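Local atomic coordinates of tellurite resistance protein of COG3793 (Nostoc punctiforme, PDB entry 2OU3), a protein that is of uncharacterised function but belongs to the TerB tellurite-resistance family, binds zinc in the crystal and holds an indole carbaldehyde in a pocket. Residues S30-K34 and D70-Y74; S35-K41 and Y74-L80; Q94-L98 and A123-I128; L99-W103 and L139-A144. All blocks are in the same frame, centred on the assembly; numbering follows the deposited sequence. Where two conformers were deposited one is given.

Interaction 1: S30-K34 and D70-Y74; sequences SIYMK and DLKTY. With I3A (1H-indole-3-carbaldehyde), chain E.
In the all-helical TerB-family fold, this contact seats the end of helix 65-73 on helix 26-41, whose Y32 lines the indole pocket. Residues 30-34 are regular helix, with K34 N bonded to S30 O at 2.9 Å; residues 70-72 belong to the closing part of helix 65-73, and by Y74 the chain is extended (phi/psi -72/128). The backbones come nearest at K34 and L71, CA to CA 7.3 Å. K34 has more surface buried here than any other residue. Its side chain, m at chi1 and t beyond, stretches out so that NZ meets D70 OD2 at 3.0 Å in a hydrogen-bonded salt bridge, while CG sits over the face of the Y74 ring in a CH-pi contact, 3.6 Å from the centroid. The hydroxyl of that ring turns to E78. Two waters extend the polar edge: one accepts from S30 OG (2.6 Å) and donates to D70 OD2 (2.8 Å), the other joins K34 NZ (3.3 Å) to D70 OD1 (3.2 Å). Beneath, L71 CD1 packs on CB of selenomethionine M33 at 3.7 Å, and L71 CD2 lies 3.9 Å from K34 CG. Y32 makes no contact with 70-74; its CE1 is 3.4 Å from the I3A N, with the ligand over one ring face. One turn of helix thus packs against a neighbouring helix end while contributing an aromatic wall to the indole-binding pocket.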
loop_
_atom_site.group_PDB
_atom_site.type_symbol
_atom_site.label_atom_id
_atom_site.label_comp_id
_atom_site.label_asym_id
_atom_site.label_seq_id
_atom_site.Cartn_x
_atom_site.Cartn_y
_atom_site.Cartn_z
ATOM N N SER A 30 7.260 9.396 -13.410
ATOM C CA SER A 30 7.571 8.837 -14.725
ATOM C C SER A 30 9.020 8.338 -14.842
ATOM O O SER A 30 9.266 7.189 -15.201
ATOM C CB SER A 30 7.303 9.905 -15.811
ATOM O OG SER A 30 7.581 9.414 -17.114
ATOM N N ILE A 31 9.964 9.208 -14.503
ATOM C CA ILE A 31 11.389 8.884 -14.550
ATOM C C ILE A 31 11.714 7.717 -13.599
ATOM O O ILE A 31 12.405 6.755 -13.981
ATOM C CB ILE A 31 12.262 10.135 -14.255
ATOM C CG1 ILE A 31 12.106 11.184 -15.361
ATOM C CG2 ILE A 31 13.737 9.767 -14.160
ATOM C CD1 ILE A 31 12.570 12.580 -14.953
ATOM N N TYR A 32 11.158 7.767 -12.388
ATOM C CA TYR A 32 11.340 6.691 -11.420
ATOM C C TYR A 32 10.867 5.351 -11.984
ATOM O O TYR A 32 11.609 4.353 -11.941
ATOM C CB TYR A 32 10.581 7.003 -10.144
ATOM C CG TYR A 32 10.543 5.875 -9.118
ATOM C CD1 TYR A 32 11.588 5.684 -8.230
ATOM C CD2 TYR A 32 9.453 5.011 -9.041
ATOM C CE1 TYR A 32 11.558 4.659 -7.293
ATOM C CE2 TYR A 32 9.414 3.994 -8.117
ATOM C CZ TYR A 32 10.444 3.825 -7.230
ATOM O OH TYR A 32 10.368 2.812 -6.300
HETATM N N MSE A 33 9.662 5.321 -12.544
HETATM C CA MSE A 33 9.097 4.084 -13.099
HETATM C C MSE A 33 9.854 3.606 -14.314
HETATM O O MSE A 33 10.027 2.412 -14.498
HETATM C CB MSE A 33 7.621 4.230 -13.458
HETATM C CG MSE A 33 6.712 4.159 -12.279
HETATM SE SE MSE A 33 6.939 2.532 -11.232
HETATM C CE MSE A 33 7.099 1.320 -12.609
ATOM N N LYS A 34 10.313 4.537 -15.164
ATOM C CA LYS A 34 11.170 4.161 -16.283
ATOM C C LYS A 34 12.447 3.493 -15.786
ATOM O O LYS A 34 12.923 2.540 -16.370
ATOM C CB LYS A 34 11.501 5.367 -17.190
ATOM C CG LYS A 34 10.286 5.780 -18.048
ATOM C CD LYS A 34 10.431 7.098 -18.782
ATOM C CE LYS A 34 9.224 7.334 -19.713
ATOM N NZ LYS A 34 9.327 8.585 -20.523
ATOM N N ASP A 70 2.099 6.865 -21.306
ATOM C CA ASP A 70 3.481 6.949 -21.801
ATOM C C ASP A 70 4.342 5.733 -21.347
ATOM O O ASP A 70 5.200 5.256 -22.108
ATOM C CB ASP A 70 4.080 8.293 -21.368
ATOM C CG ASP A 70 5.482 8.502 -21.831
ATOM O OD1 ASP A 70 5.653 8.913 -22.985
ATOM O OD2 ASP A 70 6.400 8.333 -21.008
ATOM N N LEU A 71 4.102 5.208 -20.153
ATOM C CA LEU A 71 4.753 3.952 -19.730
ATOM C C LEU A 71 4.305 2.759 -20.572
ATOM O O LEU A 71 5.101 1.854 -20.839
ATOM C CB LEU A 71 4.496 3.652 -18.236
ATOM C CG LEU A 71 5.185 4.526 -17.194
ATOM C CD1 LEU A 71 4.693 4.237 -15.757
ATOM C CD2 LEU A 71 6.680 4.371 -17.293
ATOM N N LYS A 72 3.029 2.733 -20.959
ATOM C CA LYS A 72 2.509 1.641 -21.793
ATOM C C LYS A 72 3.299 1.457 -23.083
ATOM O O LYS A 72 3.573 0.329 -23.469
ATOM C CB LYS A 72 1.018 1.827 -22.124
ATOM C CG LYS A 72 0.127 1.522 -20.924
ATOM C CD LYS A 72 -1.328 1.285 -21.276
ATOM C CE LYS A 72 -2.207 2.495 -21.023
ATOM N NZ LYS A 72 -3.552 2.111 -20.457
ATOM N N THR A 73 3.685 2.563 -23.716
ATOM C CA THR A 73 4.428 2.546 -24.989
ATOM C C THR A 73 5.954 2.595 -24.805
ATOM O O THR A 73 6.724 2.477 -25.764
ATOM C CB THR A 73 3.998 3.736 -25.858
ATOM O OG1 THR A 73 4.297 4.970 -25.175
ATOM C CG2 THR A 73 2.486 3.667 -26.150
ATOM N N TYR A 74 6.404 2.745 -23.568
ATOM C CA TYR A 74 7.815 2.885 -23.301
ATOM C C TYR A 74 8.553 1.571 -23.495
ATOM O O TYR A 74 8.185 0.535 -22.931
ATOM C CB TYR A 74 8.038 3.362 -21.886
ATOM C CG TYR A 74 9.496 3.606 -21.505
ATOM C CD1 TYR A 74 10.194 4.691 -22.011
ATOM C CD2 TYR A 74 10.126 2.815 -20.540
ATOM C CE1 TYR A 74 11.512 4.945 -21.625
ATOM C CE2 TYR A 74 11.447 3.056 -20.154
ATOM C CZ TYR A 74 12.120 4.128 -20.691
ATOM O OH TYR A 74 13.412 4.382 -20.316
HETATM O O I3A E . 7.063 8.796 -7.732
HETATM C "C3'" I3A E . 7.235 7.809 -7.021
HETATM C C3 I3A E . 8.567 7.643 -6.390
HETATM C C2 I3A E . 8.883 6.631 -5.524
HETATM N N I3A E . 10.188 6.818 -5.128
HETATM C C8 I3A E . 10.729 7.910 -5.705
HETATM C C9 I3A E . 9.717 8.536 -6.567
HETATM C C4 I3A E . 9.992 9.721 -7.267
HETATM C C5 I3A E . 11.250 10.264 -7.163
HETATM C C6 I3A E . 12.233 9.689 -6.341
HETATM C C7 I3A E . 11.960 8.533 -5.626
HETATM O O HOH W 1 5.708 7.972 -18.296
HETATM O O HOH W 2 8.627 7.814 -23.628
#

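Interaction 2: S35-K41 and Y74-L80; sequences SVLTCAK and YEADEAL
This is a helix-against-loop contact: the last two turns of helix 26-41 are lined by the loop 74-79 and L80, the first residue of helix 80-84. Residues 35-41 are regular helix (C39 N to S35 O 2.8 Å). The segments come closest at T38 and A76, CA to CA 4.9 Å, then at S35 and L80, 6.1 Å. A76 centres an inverse gamma turn (phi/psi -83/62), and its small side chain fits the close approach: CB lies 3.8 Å from T38 N. L80 brings CD1 to 3.5 Å from S35 O. At the other end K41, all t, places NZ 2.4 Å from D77 OD1, a very short salt bridge, with E75 OE1 a long second partner of NZ at 3.8 Å. One water links K41 NZ (2.8 Å), E75 OE1 (3.1 Å) and A76 N (3.2 Å). Another donates to T38 OG1 and Y74 OH and accepts from E78 N, each at 2.7 Å; T38 OG1 also bonds to K34 O, and Y74 OH donates to E78 OE1 at 2.5 Å. The loop therefore meets the helix through apolar contacts at A76 and L80, flanked by charge and ordered water.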
loop_
_atom_site.group_PDB
_atom_site.type_symbol
_atom_site.label_atom_id
_atom_site.label_comp_id
_atom_site.label_asym_id
_atom_site.label_seq_id
_atom_site.Cartn_x
_atom_site.Cartn_y
_atom_site.Cartn_z
ATOM N N SER A 35 12.997 4.000 -14.688
ATOM C CA SER A 35 14.196 3.415 -14.101
ATOM C C SER A 35 13.908 1.988 -13.621
ATOM O O SER A 35 14.689 1.056 -13.818
ATOM C CB SER A 35 14.646 4.267 -12.923
ATOM O OG SER A 35 14.940 5.554 -13.374
ATOM N N VAL A 36 12.765 1.841 -12.971
ATOM C CA VAL A 36 12.348 0.569 -12.403
ATOM C C VAL A 36 12.181 -0.442 -13.517
ATOM O O VAL A 36 12.677 -1.572 -13.406
ATOM C CB VAL A 36 11.029 0.716 -11.601
ATOM C CG1 VAL A 36 10.368 -0.674 -11.355
ATOM C CG2 VAL A 36 11.276 1.463 -10.270
ATOM N N LEU A 37 11.492 -0.047 -14.595
ATOM C CA LEU A 37 11.291 -0.937 -15.728
ATOM C C LEU A 37 12.604 -1.298 -16.401
ATOM O O LEU A 37 12.816 -2.468 -16.764
ATOM C CB LEU A 37 10.352 -0.320 -16.766
ATOM C CG LEU A 37 8.914 -0.107 -16.322
ATOM C CD1 LEU A 37 8.173 0.689 -17.378
ATOM C CD2 LEU A 37 8.264 -1.477 -16.049
ATOM N N THR A 38 13.491 -0.313 -16.570
ATOM C CA THR A 38 14.815 -0.589 -17.108
ATOM C C THR A 38 15.547 -1.624 -16.244
ATOM O O THR A 38 16.169 -2.545 -16.759
ATOM C CB THR A 38 15.677 0.672 -17.169
ATOM O OG1 THR A 38 14.958 1.673 -17.868
ATOM C CG2 THR A 38 16.990 0.410 -17.876
ATOM N N CYS A 39 15.469 -1.433 -14.938
ATOM C CA CYS A 39 16.114 -2.295 -13.967
ATOM C C CYS A 39 15.559 -3.727 -14.020
ATOM O O CYS A 39 16.319 -4.678 -14.080
ATOM C CB CYS A 39 15.939 -1.682 -12.566
ATOM S SG CYS A 39 17.136 -2.116 -11.299
ATOM N N ALA A 40 14.236 -3.857 -13.988
ATOM C CA ALA A 40 13.589 -5.162 -14.040
ATOM C C ALA A 40 13.913 -5.871 -15.358
ATOM O O ALA A 40 14.224 -7.058 -15.363
ATOM C CB ALA A 40 12.095 -5.026 -13.885
ATOM N N LYS A 41 13.838 -5.138 -16.469
ATOM C CA LYS A 41 14.126 -5.721 -17.786
ATOM C C LYS A 41 15.618 -6.065 -17.906
ATOM O O LYS A 41 15.978 -7.132 -18.414
ATOM C CB LYS A 41 13.695 -4.768 -18.893
ATOM C CG LYS A 41 13.660 -5.379 -20.285
ATOM C CD LYS A 41 13.621 -4.285 -21.343
ATOM C CE LYS A 41 13.406 -4.870 -22.742
ATOM N NZ LYS A 41 12.935 -3.843 -23.690
ATOM N N TYR A 74 6.404 2.745 -23.568
ATOM C CA TYR A 74 7.815 2.885 -23.301
ATOM C C TYR A 74 8.553 1.571 -23.495
ATOM O O TYR A 74 8.185 0.535 -22.931
ATOM C CB TYR A 74 8.038 3.362 -21.886
ATOM C CG TYR A 74 9.496 3.606 -21.505
ATOM C CD1 TYR A 74 10.194 4.691 -22.011
ATOM C CD2 TYR A 74 10.126 2.815 -20.540
ATOM C CE1 TYR A 74 11.512 4.945 -21.625
ATOM C CE2 TYR A 74 11.447 3.056 -20.154
ATOM C CZ TYR A 74 12.120 4.128 -20.691
ATOM O OH TYR A 74 13.412 4.382 -20.316
ATOM N N GLU A 75 9.603 1.655 -24.286
ATOM C CA GLU A 75 10.518 0.562 -24.505
ATOM C C GLU A 75 11.704 0.830 -23.589
ATOM O O GLU A 75 12.461 1.794 -23.782
ATOM C CB GLU A 75 10.965 0.528 -25.969
ATOM C CG GLU A 75 10.099 -0.377 -26.857
ATOM C CD GLU A 75 10.481 -1.854 -26.724
ATOM O OE1 GLU A 75 10.067 -2.497 -25.732
ATOM O OE2 GLU A 75 11.198 -2.369 -27.616
ATOM N N ALA A 76 11.846 -0.005 -22.576
ATOM C CA ALA A 76 12.816 0.236 -21.524
ATOM C C ALA A 76 14.182 -0.250 -21.971
ATOM O O ALA A 76 14.764 -1.138 -21.349
ATOM C CB ALA A 76 12.386 -0.459 -20.238
ATOM N N ASP A 77 14.685 0.359 -23.037
ATOM C CA ASP A 77 15.946 -0.033 -23.639
ATOM C C ASP A 77 17.014 1.050 -23.512
ATOM O O ASP A 77 18.047 0.981 -24.181
ATOM C CB ASP A 77 15.732 -0.356 -25.133
ATOM C CG ASP A 77 14.768 -1.526 -25.362
ATOM O OD1 ASP A 77 14.672 -2.426 -24.491
ATOM O OD2 ASP A 77 14.120 -1.543 -26.436
ATOM N N GLU A 78 16.779 2.036 -22.646
ATOM C CA GLU A 78 17.750 3.120 -22.421
ATOM C C GLU A 78 18.770 2.726 -21.353
ATOM O O GLU A 78 18.571 1.747 -20.649
ATOM C CB GLU A 78 17.035 4.385 -21.976
ATOM C CG GLU A 78 15.877 4.773 -22.891
ATOM C CD GLU A 78 15.315 6.125 -22.519
ATOM O OE1 GLU A 78 14.536 6.212 -21.537
ATOM O OE2 GLU A 78 15.709 7.099 -23.189
ATOM N N ALA A 79 19.866 3.482 -21.240
ATOM C CA ALA A 79 20.866 3.190 -20.221
ATOM C C ALA A 79 20.344 3.678 -18.863
ATOM O O ALA A 79 19.909 4.820 -18.727
ATOM C CB ALA A 79 22.211 3.830 -20.573
ATOM N N LEU A 80 20.340 2.796 -17.875
ATOM C CA LEU A 80 19.740 3.093 -16.571
ATOM C C LEU A 80 20.367 4.337 -15.933
ATOM O O LEU A 80 19.673 5.193 -15.385
ATOM C CB LEU A 80 19.894 1.896 -15.655
ATOM C CG LEU A 80 19.387 2.007 -14.216
ATOM C CD1 LEU A 80 17.924 2.374 -14.090
ATOM C CD2 LEU A 80 19.689 0.669 -13.518
HETATM O O HOH W 3 15.067 2.253 -20.549
HETATM O O HOH W 4 10.485 -2.927 -22.681
#

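Interaction 3: Q94-L98 and A123-I128; sequences QRDIL and ATILGI. With I3A (1H-indole-3-carbaldehyde), chain E.
L126, L98 and I128 account for much of this contact, with Q94 adding a large share, where the first turn of helix 94-106 packs against the end of helix 113-126. L126 (chi1 m, chi2 t) faces helix 94-106 and sets its CD1 4.2 Å from L98 CD1 and 4.4 Å from I97 CG2. I128, also m,t, lies just past the helix end: its CD1 reaches 3.4 Å from Q94 O, 3.9 Å from L98 CD2 and 4.0 Å from R95 CA. L98 (t,p) completes the apolar cluster with CD2 4.0 Å from A123 CB. The CA register runs Q94 to L126 at 6.0 Å, L98 to A123 at 7.1 Å and R95 to I128 at 7.2 Å. Q94 lays CG 3.6 Å from L126 O; its NE2 bonds to S91 O and to a water at 2.9 Å, which reaches L126 O weakly at 3.3 Å. No direct hydrogen bond crosses. Between L126 and I128 the chain turns at G127 (phi/psi 78/22), with I128 N to A123 O 2.8 Å and G127 N to T124 O 3.0 Å. On another side of helix 94-106, D96 OD2 accepts from I3A N at 2.8 Å and also bonds to Y155 OH of the second subunit. A Schellman motif thus ends helix 113-126 and swings I128 back onto a helix that also anchors the indole at the subunit boundary.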
loop_
_atom_site.group_PDB
_atom_site.type_symbol
_atom_site.label_atom_id
_atom_site.label_comp_id
_atom_site.label_asym_id
_atom_site.label_seq_id
_atom_site.Cartn_x
_atom_site.Cartn_y
_atom_site.Cartn_z
ATOM N N GLN A 94 18.260 5.109 -5.676
ATOM C CA GLN A 94 18.847 3.861 -6.189
ATOM C C GLN A 94 18.314 2.608 -5.498
ATOM O O GLN A 94 17.958 1.651 -6.165
ATOM C CB GLN A 94 20.375 3.895 -6.116
ATOM C CG GLN A 94 21.052 4.847 -7.143
ATOM C CD GLN A 94 21.119 6.296 -6.691
ATOM O OE1 GLN A 94 20.553 6.682 -5.657
ATOM N NE2 GLN A 94 21.804 7.115 -7.482
ATOM N N ARG A 95 18.268 2.604 -4.163
ATOM C CA ARG A 95 17.821 1.409 -3.435
ATOM C C ARG A 95 16.319 1.186 -3.616
ATOM O O ARG A 95 15.844 0.066 -3.718
ATOM C CB ARG A 95 18.142 1.508 -1.961
ATOM C CG ARG A 95 19.641 1.580 -1.669
ATOM C CD ARG A 95 19.864 1.666 -0.174
ATOM N NE ARG A 95 21.259 1.902 0.148
ATOM C CZ ARG A 95 21.767 1.794 1.370
ATOM N NH1 ARG A 95 21.013 1.465 2.410
ATOM N NH2 ARG A 95 23.036 2.006 1.546
ATOM N N ASP A 96 15.597 2.291 -3.653
ATOM C CA ASP A 96 14.164 2.325 -3.840
ATOM C C ASP A 96 13.828 1.728 -5.226
ATOM O O ASP A 96 12.973 0.865 -5.358
ATOM C CB ASP A 96 13.772 3.795 -3.673
ATOM C CG ASP A 96 12.276 4.080 -3.796
ATOM O OD1 ASP A 96 11.454 3.168 -4.071
ATOM O OD2 ASP A 96 11.956 5.284 -3.554
ATOM N N ILE A 97 14.539 2.179 -6.253
ATOM C CA ILE A 97 14.339 1.678 -7.588
ATOM C C ILE A 97 14.557 0.141 -7.592
ATOM O O ILE A 97 13.778 -0.608 -8.182
ATOM C CB ILE A 97 15.358 2.344 -8.603
ATOM C CG1 ILE A 97 15.000 3.823 -8.894
ATOM C CG2 ILE A 97 15.452 1.524 -9.912
ATOM C CD1 ILE A 97 16.200 4.688 -9.412
ATOM N N LEU A 98 15.647 -0.296 -6.970
ATOM C CA LEU A 98 16.026 -1.737 -6.982
ATOM C C LEU A 98 14.958 -2.591 -6.347
ATOM O O LEU A 98 14.583 -3.629 -6.882
ATOM C CB LEU A 98 17.355 -1.941 -6.265
ATOM C CG LEU A 98 18.028 -3.264 -6.658
ATOM C CD1 LEU A 98 18.615 -2.975 -8.049
ATOM C CD2 LEU A 98 19.123 -3.730 -5.723
ATOM N N ALA A 123 22.281 -3.281 -9.865
ATOM C CA ALA A 123 22.815 -2.713 -8.617
ATOM C C ALA A 123 24.236 -2.237 -8.773
ATOM O O ALA A 123 24.610 -1.223 -8.187
ATOM C CB ALA A 123 22.705 -3.708 -7.472
ATOM N N THR A 124 25.045 -2.952 -9.562
ATOM C CA THR A 124 26.390 -2.486 -9.861
ATOM C C THR A 124 26.354 -1.138 -10.609
ATOM O O THR A 124 27.079 -0.187 -10.250
ATOM C CB THR A 124 27.135 -3.542 -10.664
ATOM O OG1 THR A 124 26.883 -4.828 -10.075
ATOM C CG2 THR A 124 28.604 -3.230 -10.665
ATOM N N ILE A 125 25.512 -1.062 -11.626
ATOM C CA ILE A 125 25.302 0.180 -12.383
ATOM C C ILE A 125 24.835 1.295 -11.465
ATOM O O ILE A 125 25.338 2.410 -11.535
ATOM C CB ILE A 125 24.303 -0.028 -13.529
ATOM C CG1 ILE A 125 24.925 -0.952 -14.591
ATOM C CG2 ILE A 125 23.919 1.327 -14.163
ATOM C CD1 ILE A 125 23.932 -1.524 -15.609
ATOM N N LEU A 126 23.914 0.965 -10.565
ATOM C CA LEU A 126 23.419 1.913 -9.563
ATOM C C LEU A 126 24.381 2.215 -8.420
ATOM O O LEU A 126 24.128 3.128 -7.634
ATOM C CB LEU A 126 22.085 1.419 -9.001
ATOM C CG LEU A 126 20.897 1.447 -9.943
ATOM C CD1 LEU A 126 19.728 0.881 -9.209
ATOM C CD2 LEU A 126 20.592 2.868 -10.446
ATOM N N GLY A 127 25.480 1.472 -8.307
ATOM C CA GLY A 127 26.440 1.694 -7.234
ATOM C C GLY A 127 26.048 1.142 -5.865
ATOM O O GLY A 127 26.594 1.563 -4.831
ATOM N N ILE A 128 25.146 0.170 -5.854
ATOM C CA ILE A 128 24.651 -0.434 -4.604
ATOM C C ILE A 128 25.532 -1.648 -4.281
ATOM O O ILE A 128 25.740 -2.505 -5.144
ATOM C CB ILE A 128 23.162 -0.901 -4.761
ATOM C CG1 ILE A 128 22.259 0.252 -5.218
ATOM C CG2 ILE A 128 22.626 -1.514 -3.467
ATOM C CD1 ILE A 128 20.817 -0.175 -5.567
HETATM O O I3A E . 7.063 8.796 -7.732
HETATM C "C3'" I3A E . 7.235 7.809 -7.021
HETATM C C3 I3A E . 8.567 7.643 -6.390
HETATM C C2 I3A E . 8.883 6.631 -5.524
HETATM N N I3A E . 10.188 6.818 -5.128
HETATM C C8 I3A E . 10.729 7.910 -5.705
HETATM C C9 I3A E . 9.717 8.536 -6.567
HETATM C C4 I3A E . 9.992 9.721 -7.267
HETATM C C5 I3A E . 11.250 10.264 -7.163
HETATM C C6 I3A E . 12.233 9.689 -6.341
HETATM C C7 I3A E . 11.960 8.533 -5.626
HETATM O O HOH W 5 23.741 5.931 -9.336
#

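Interaction 4: L99-W103 and L139-A144; sequences LSAIW and LYYYEA
W103 lays a face of its indole against the edge of Y140 in a T-shaped (edge-to-face) pair: the tryptophan six-membered ring and the tyrosine ring have centroids 4.7 Å apart and planes at 82°, with W103 CE2 and Y140 CD1 only 3.4 Å from each other. In its own plane the indole is fixed by a hydrogen bond from W103 NE1 to E143 OE1, 3.0 Å long with an N-H...O angle of 153°, while W103 CH2 stands 3.8 Å from A144 CB. The chi angles that bring this about are -90° and 96° for W103, 161° and 73° for Y140, and m,t for E143. Next to it in sequence, I102 CG2 packs 3.6 Å from Y140 CG; one turn earlier L99 (t,p) sends CD2 to 3.8 Å from L139 CD2, with its CD1 4.3 Å from Y140 CB. Both segments are regular helix. Their short axes come within 10.5 Å and cross at -55°, and the nearest CA pair is W103 and Y140 at 6.8 Å; at this axial separation large side chains fill the gap. The second subunit adjoins the same site: its R150 makes a salt bridge with E143 OE2, and its W16 stacks edge-to-face with W103. Helix 94-106 lies between helix 26-41, which packs on S100 and A101, and the long helix 130-154, in a fold without strands.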
loop_
_atom_site.group_PDB
_atom_site.type_symbol
_atom_site.label_atom_id
_atom_site.label_comp_id
_atom_site.label_asym_id
_atom_site.label_seq_id
_atom_site.Cartn_x
_atom_site.Cartn_y
_atom_site.Cartn_z
ATOM N N LEU A 99 14.454 -2.146 -5.189
ATOM C CA LEU A 99 13.426 -2.853 -4.473
ATOM C C LEU A 99 12.150 -2.976 -5.282
ATOM O O LEU A 99 11.566 -4.036 -5.355
ATOM C CB LEU A 99 13.157 -2.209 -3.095
ATOM C CG LEU A 99 12.060 -2.914 -2.272
ATOM C CD1 LEU A 99 12.408 -4.372 -1.963
ATOM C CD2 LEU A 99 11.726 -2.127 -0.982
ATOM N N SER A 100 11.715 -1.900 -5.904
ATOM C CA SER A 100 10.551 -1.977 -6.800
ATOM C C SER A 100 10.821 -2.919 -7.972
ATOM O O SER A 100 9.959 -3.690 -8.355
ATOM C CB SER A 100 10.187 -0.581 -7.318
ATOM O OG SER A 100 9.657 0.216 -6.259
ATOM N N ALA A 101 12.038 -2.872 -8.523
ATOM C CA ALA A 101 12.419 -3.767 -9.617
ATOM C C ALA A 101 12.352 -5.243 -9.211
ATOM O O ALA A 101 11.888 -6.101 -9.976
ATOM C CB ALA A 101 13.831 -3.439 -10.117
ATOM N N ILE A 102 12.786 -5.525 -7.987
ATOM C CA ILE A 102 12.672 -6.885 -7.421
ATOM C C ILE A 102 11.218 -7.313 -7.351
ATOM O O ILE A 102 10.878 -8.410 -7.783
ATOM C CB ILE A 102 13.307 -6.951 -6.021
ATOM C CG1 ILE A 102 14.822 -6.789 -6.147
ATOM C CG2 ILE A 102 12.941 -8.291 -5.285
ATOM C CD1 ILE A 102 15.553 -6.390 -4.828
ATOM N N TRP A 103 10.357 -6.449 -6.803
ATOM C CA TRP A 103 8.922 -6.739 -6.694
ATOM C C TRP A 103 8.289 -6.925 -8.068
ATOM O O TRP A 103 7.496 -7.831 -8.261
ATOM C CB TRP A 103 8.182 -5.637 -5.950
ATOM C CG TRP A 103 8.099 -5.827 -4.503
ATOM C CD1 TRP A 103 8.915 -5.304 -3.552
ATOM C CD2 TRP A 103 7.140 -6.634 -3.821
ATOM N NE1 TRP A 103 8.493 -5.705 -2.293
ATOM C CE2 TRP A 103 7.420 -6.539 -2.433
ATOM C CE3 TRP A 103 6.083 -7.445 -4.245
ATOM C CZ2 TRP A 103 6.666 -7.203 -1.489
ATOM C CZ3 TRP A 103 5.336 -8.101 -3.301
ATOM C CH2 TRP A 103 5.632 -7.987 -1.948
ATOM N N LEU A 139 14.304 -8.243 2.335
ATOM C CA LEU A 139 13.177 -7.403 2.668
ATOM C C LEU A 139 11.943 -7.756 1.788
ATOM O O LEU A 139 10.847 -7.950 2.311
ATOM C CB LEU A 139 13.554 -5.956 2.518
ATOM C CG LEU A 139 12.436 -4.962 2.831
ATOM C CD1 LEU A 139 12.084 -4.979 4.317
ATOM C CD2 LEU A 139 12.865 -3.589 2.374
ATOM N N TYR A 140 12.154 -7.858 0.478
ATOM C CA TYR A 140 11.139 -8.372 -0.440
ATOM C C TYR A 140 10.528 -9.689 0.092
ATOM O O TYR A 140 9.288 -9.848 0.188
ATOM C CB TYR A 140 11.702 -8.588 -1.856
ATOM C CG TYR A 140 10.803 -9.523 -2.605
ATOM C CD1 TYR A 140 9.571 -9.090 -3.041
ATOM C CD2 TYR A 140 11.116 -10.863 -2.758
ATOM C CE1 TYR A 140 8.693 -9.924 -3.641
ATOM C CE2 TYR A 140 10.215 -11.727 -3.383
ATOM C CZ TYR A 140 9.008 -11.240 -3.803
ATOM O OH TYR A 140 8.082 -12.039 -4.406
ATOM N N TYR A 141 11.366 -10.674 0.390
ATOM C CA TYR A 141 10.805 -11.991 0.762
ATOM C C TYR A 141 9.961 -11.867 2.017
ATOM O O TYR A 141 8.913 -12.489 2.114
ATOM C CB TYR A 141 11.871 -13.069 0.943
ATOM C CG TYR A 141 12.394 -13.600 -0.375
ATOM C CD1 TYR A 141 11.590 -14.378 -1.206
ATOM C CD2 TYR A 141 13.699 -13.326 -0.789
ATOM C CE1 TYR A 141 12.079 -14.861 -2.422
ATOM C CE2 TYR A 141 14.190 -13.801 -1.992
ATOM C CZ TYR A 141 13.384 -14.557 -2.799
ATOM O OH TYR A 141 13.899 -15.022 -3.975
ATOM N N TYR A 142 10.455 -11.094 2.977
ATOM C CA TYR A 142 9.736 -10.860 4.236
ATOM C C TYR A 142 8.435 -10.089 4.024
ATOM O O TYR A 142 7.413 -10.409 4.638
ATOM C CB TYR A 142 10.611 -10.091 5.210
ATOM C CG TYR A 142 11.504 -10.954 6.067
ATOM C CD1 TYR A 142 12.712 -11.435 5.575
ATOM C CD2 TYR A 142 11.148 -11.283 7.373
ATOM C CE1 TYR A 142 13.558 -12.231 6.347
ATOM C CE2 TYR A 142 11.990 -12.076 8.162
ATOM C CZ TYR A 142 13.193 -12.545 7.631
ATOM O OH TYR A 142 14.044 -13.323 8.379
ATOM N N GLU A 143 8.476 -9.062 3.179
ATOM C CA GLU A 143 7.275 -8.280 2.878
ATOM C C GLU A 143 6.204 -9.142 2.186
ATOM O O GLU A 143 5.032 -9.130 2.577
ATOM C CB GLU A 143 7.625 -7.076 2.030
ATOM C CG GLU A 143 8.281 -5.938 2.774
ATOM C CD GLU A 143 8.715 -4.753 1.838
ATOM O OE1 GLU A 143 8.839 -4.907 0.591
ATOM O OE2 GLU A 143 9.029 -3.677 2.387
ATOM N N ALA A 144 6.636 -9.938 1.217
ATOM C CA ALA A 144 5.748 -10.825 0.463
ATOM C C ALA A 144 5.122 -11.856 1.395
ATOM O O ALA A 144 3.923 -12.081 1.372
ATOM C CB ALA A 144 6.524 -11.493 -0.670
#

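Interactions 1 and 2 are neighbours, centres about 9 Å apart: both use helix 26-41, share Y74, and their segments alternate along the chain. Interactions 3 and 4 alternate likewise, about 14 Å apart, taking successive parts of helix 94-106 against helices 113-126 and 130-154, and both touch the second subunit. The pairs come in series; helices 26-41 and 94-106 join them: C39 packs on L98 and A101, V36 on S100. Interactions 1 and 4, about 20 Å apart on opposite sides of the chain's centre, meet where Y32 OH lies 2.7 Å from S100 OG. Y32 and D96 bring interactions 1 and 3 to the same indole, so its pocket draws on helices 26-41 and 94-106.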